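Local coordinates for chromosome partition protein Smc (Pyrococcus yayanosii, PDB 5XEI) that is probably required for chromosome condensation and partitioning, as the DNA-binding, ATP-hydrolysing subunit of an SMC homodimer, represented here by its head domain and part of its coiled coil, at residues 370-375 against 438-443. Sequence-based numbering, arbitrary orientation.
Sequences EAIAKN and QRFKPA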
loop_
_atom_site.group_PDB
_atom_site.type_symbol
_atom_site.label_atom_id
_atom_site.label_comp_id
_atom_site.label_asym_id
_atom_site.label_seq_id
_atom_site.Cartn_x
_atom_site.Cartn_y
_atom_site.Cartn_z
ATOM N N GLU A 370 -2.397 6.536 -24.266
ATOM C CA GLU A 370 -2.299 7.135 -25.585
ATOM C C GLU A 370 -1.881 6.116 -26.633
ATOM O O GLU A 370 -2.400 6.140 -27.758
ATOM C CB GLU A 370 -1.345 8.328 -25.536
ATOM C CG GLU A 370 -2.017 9.568 -24.921
ATOM C CD GLU A 370 -1.089 10.450 -24.068
ATOM O OE1 GLU A 370 -1.592 11.018 -23.074
ATOM O OE2 GLU A 370 0.118 10.601 -24.380
ATOM N N ALA A 371 -0.963 5.208 -26.288
ATOM C CA ALA A 371 -0.614 4.142 -27.220
ATOM C C ALA A 371 -1.867 3.377 -27.635
ATOM O O ALA A 371 -2.155 3.203 -28.831
ATOM C CB ALA A 371 0.416 3.196 -26.591
ATOM N N ILE A 372 -2.658 2.957 -26.651
ATOM C CA ILE A 372 -3.831 2.162 -26.979
ATOM C C ILE A 372 -4.803 2.968 -27.834
ATOM O O ILE A 372 -5.429 2.437 -28.759
ATOM C CB ILE A 372 -4.475 1.637 -25.686
ATOM C CG1 ILE A 372 -3.515 0.644 -25.008
ATOM C CG2 ILE A 372 -5.863 1.032 -25.975
ATOM C CD1 ILE A 372 -3.945 0.220 -23.615
ATOM N N ALA A 373 -4.917 4.267 -27.575
ATOM C CA ALA A 373 -5.865 5.059 -28.350
ATOM C C ALA A 373 -5.406 5.221 -29.796
ATOM O O ALA A 373 -6.228 5.213 -30.716
ATOM C CB ALA A 373 -6.075 6.417 -27.693
ATOM N N LYS A 374 -4.107 5.391 -30.023
ATOM C CA LYS A 374 -3.617 5.376 -31.398
ATOM C C LYS A 374 -3.984 4.060 -32.074
ATOM O O LYS A 374 -4.628 4.043 -33.137
ATOM C CB LYS A 374 -2.105 5.605 -31.413
ATOM C CG LYS A 374 -1.393 5.475 -32.765
ATOM C CD LYS A 374 0.118 5.672 -32.528
ATOM C CE LYS A 374 1.011 5.035 -33.593
ATOM N NZ LYS A 374 2.436 4.917 -33.092
ATOM N N ASN A 375 -3.610 2.943 -31.435
ATOM C CA ASN A 375 -3.959 1.624 -31.942
ATOM C C ASN A 375 -5.441 1.520 -32.232
ATOM O O ASN A 375 -5.845 1.083 -33.313
ATOM C CB ASN A 375 -3.552 0.562 -30.937
ATOM C CG ASN A 375 -2.054 0.491 -30.743
ATOM O OD1 ASN A 375 -1.273 1.094 -31.502
ATOM N ND2 ASN A 375 -1.637 -0.270 -29.731
ATOM N N GLN A 438 -4.457 -5.592 -27.276
ATOM C CA GLN A 438 -3.671 -6.782 -27.559
ATOM C C GLN A 438 -2.357 -6.423 -28.241
ATOM O O GLN A 438 -1.356 -7.119 -28.050
ATOM C CB GLN A 438 -4.504 -7.763 -28.391
ATOM C CG GLN A 438 -4.105 -7.907 -29.855
ATOM C CD GLN A 438 -2.921 -8.827 -30.077
ATOM O OE1 GLN A 438 -2.547 -9.599 -29.199
ATOM N NE2 GLN A 438 -2.312 -8.728 -31.252
ATOM N N ARG A 439 -2.327 -5.340 -29.023
ATOM C CA ARG A 439 -1.074 -4.934 -29.660
ATOM C C ARG A 439 -0.154 -4.242 -28.682
ATOM O O ARG A 439 1.069 -4.388 -28.776
ATOM C CB ARG A 439 -1.332 -4.036 -30.858
ATOM C CG ARG A 439 -2.338 -4.675 -31.732
ATOM C CD ARG A 439 -2.020 -4.555 -33.225
ATOM N NE ARG A 439 -2.413 -5.801 -33.858
ATOM C CZ ARG A 439 -2.642 -5.906 -35.161
ATOM N NH1 ARG A 439 -2.541 -4.817 -35.936
ATOM N NH2 ARG A 439 -2.991 -7.080 -35.695
ATOM N N PHE A 440 -0.710 -3.542 -27.704
ATOM C CA PHE A 440 0.145 -3.011 -26.662
ATOM C C PHE A 440 0.657 -4.133 -25.780
ATOM O O PHE A 440 1.867 -4.368 -25.681
ATOM C CB PHE A 440 -0.613 -1.967 -25.856
ATOM C CG PHE A 440 0.245 -1.211 -24.931
ATOM C CD1 PHE A 440 1.006 -0.149 -25.394
ATOM C CD2 PHE A 440 0.305 -1.549 -23.594
ATOM C CE1 PHE A 440 1.816 0.568 -24.533
ATOM C CE2 PHE A 440 1.102 -0.832 -22.723
ATOM C CZ PHE A 440 1.861 0.226 -23.191
ATOM N N LYS A 441 -0.258 -4.864 -25.151
ATOM C CA LYS A 441 0.115 -5.889 -24.179
ATOM C C LYS A 441 -0.691 -7.151 -24.467
ATOM O O LYS A 441 -1.787 -7.344 -23.927
ATOM C CB LYS A 441 -0.101 -5.400 -22.746
ATOM C CG LYS A 441 0.781 -6.107 -21.723
ATOM C CD LYS A 441 1.162 -5.210 -20.510
ATOM C CE LYS A 441 2.427 -4.359 -20.769
ATOM N NZ LYS A 441 2.815 -3.420 -19.642
ATOM N N PRO A 442 -0.147 -8.043 -25.294
ATOM C CA PRO A 442 -0.865 -9.288 -25.622
ATOM C C PRO A 442 -1.194 -10.095 -24.375
ATOM O O PRO A 442 -0.323 -10.377 -23.553
ATOM C CB PRO A 442 0.128 -10.046 -26.516
ATOM C CG PRO A 442 1.278 -9.115 -26.777
ATOM C CD PRO A 442 1.260 -8.067 -25.722
ATOM N N ALA A 443 -2.464 -10.476 -24.234
ATOM C CA ALA A 443 -2.817 -11.502 -23.266
ATOM C C ALA A 443 -2.380 -12.879 -23.786
ATOM O O ALA A 443 -2.197 -13.061 -24.996
ATOM C CB ALA A 443 -4.318 -11.485 -23.001
#
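Phe440, in the last turn of helix 424-440, reaches across to helix 321-383 and meets Ala371 and Ile372 there. This is the apolar part of the contact. The methyl of Ala371 sits against the CD1-CE1 bond of the Phe440 ring, CB 3.6 Å from each of the two atoms. From the next residue, Ile372 lays its longer branch against the root of the same side chain, CG1 lying 4.0 Å from Phe440 CB, and the two side chains cross at about a right angle. The aromatic ring gets there because CG of Phe440 stands anti to the backbone N (chi1 -170°). Thr368, one turn before Ile372, also touches Phe440, while Ile372 continues onto Ala436 and Ile437.

Asn375 and Arg439 touch without a hydrogen bond, and none joins the two segments. One turn on from Ala371, Asn375 brings its amide nitrogen over the start of Arg439, ND2 to CB 3.9 Å; that nitrogen makes a weak hydrogen bond to the carbonyl oxygen of Ala436. Beyond CB the Arg439 chain bends away, and its guanidinium bonds through NH2 to Ser470 on helix 457-470.

The chain leaves helical geometry at Lys441, right after the aromatic residue. The contact is side-chain packing between two helices of the SMC ATPase head: the long one that runs in from the coiled coil, and the end of the one leading into strand 445-449 of the mixed sheet.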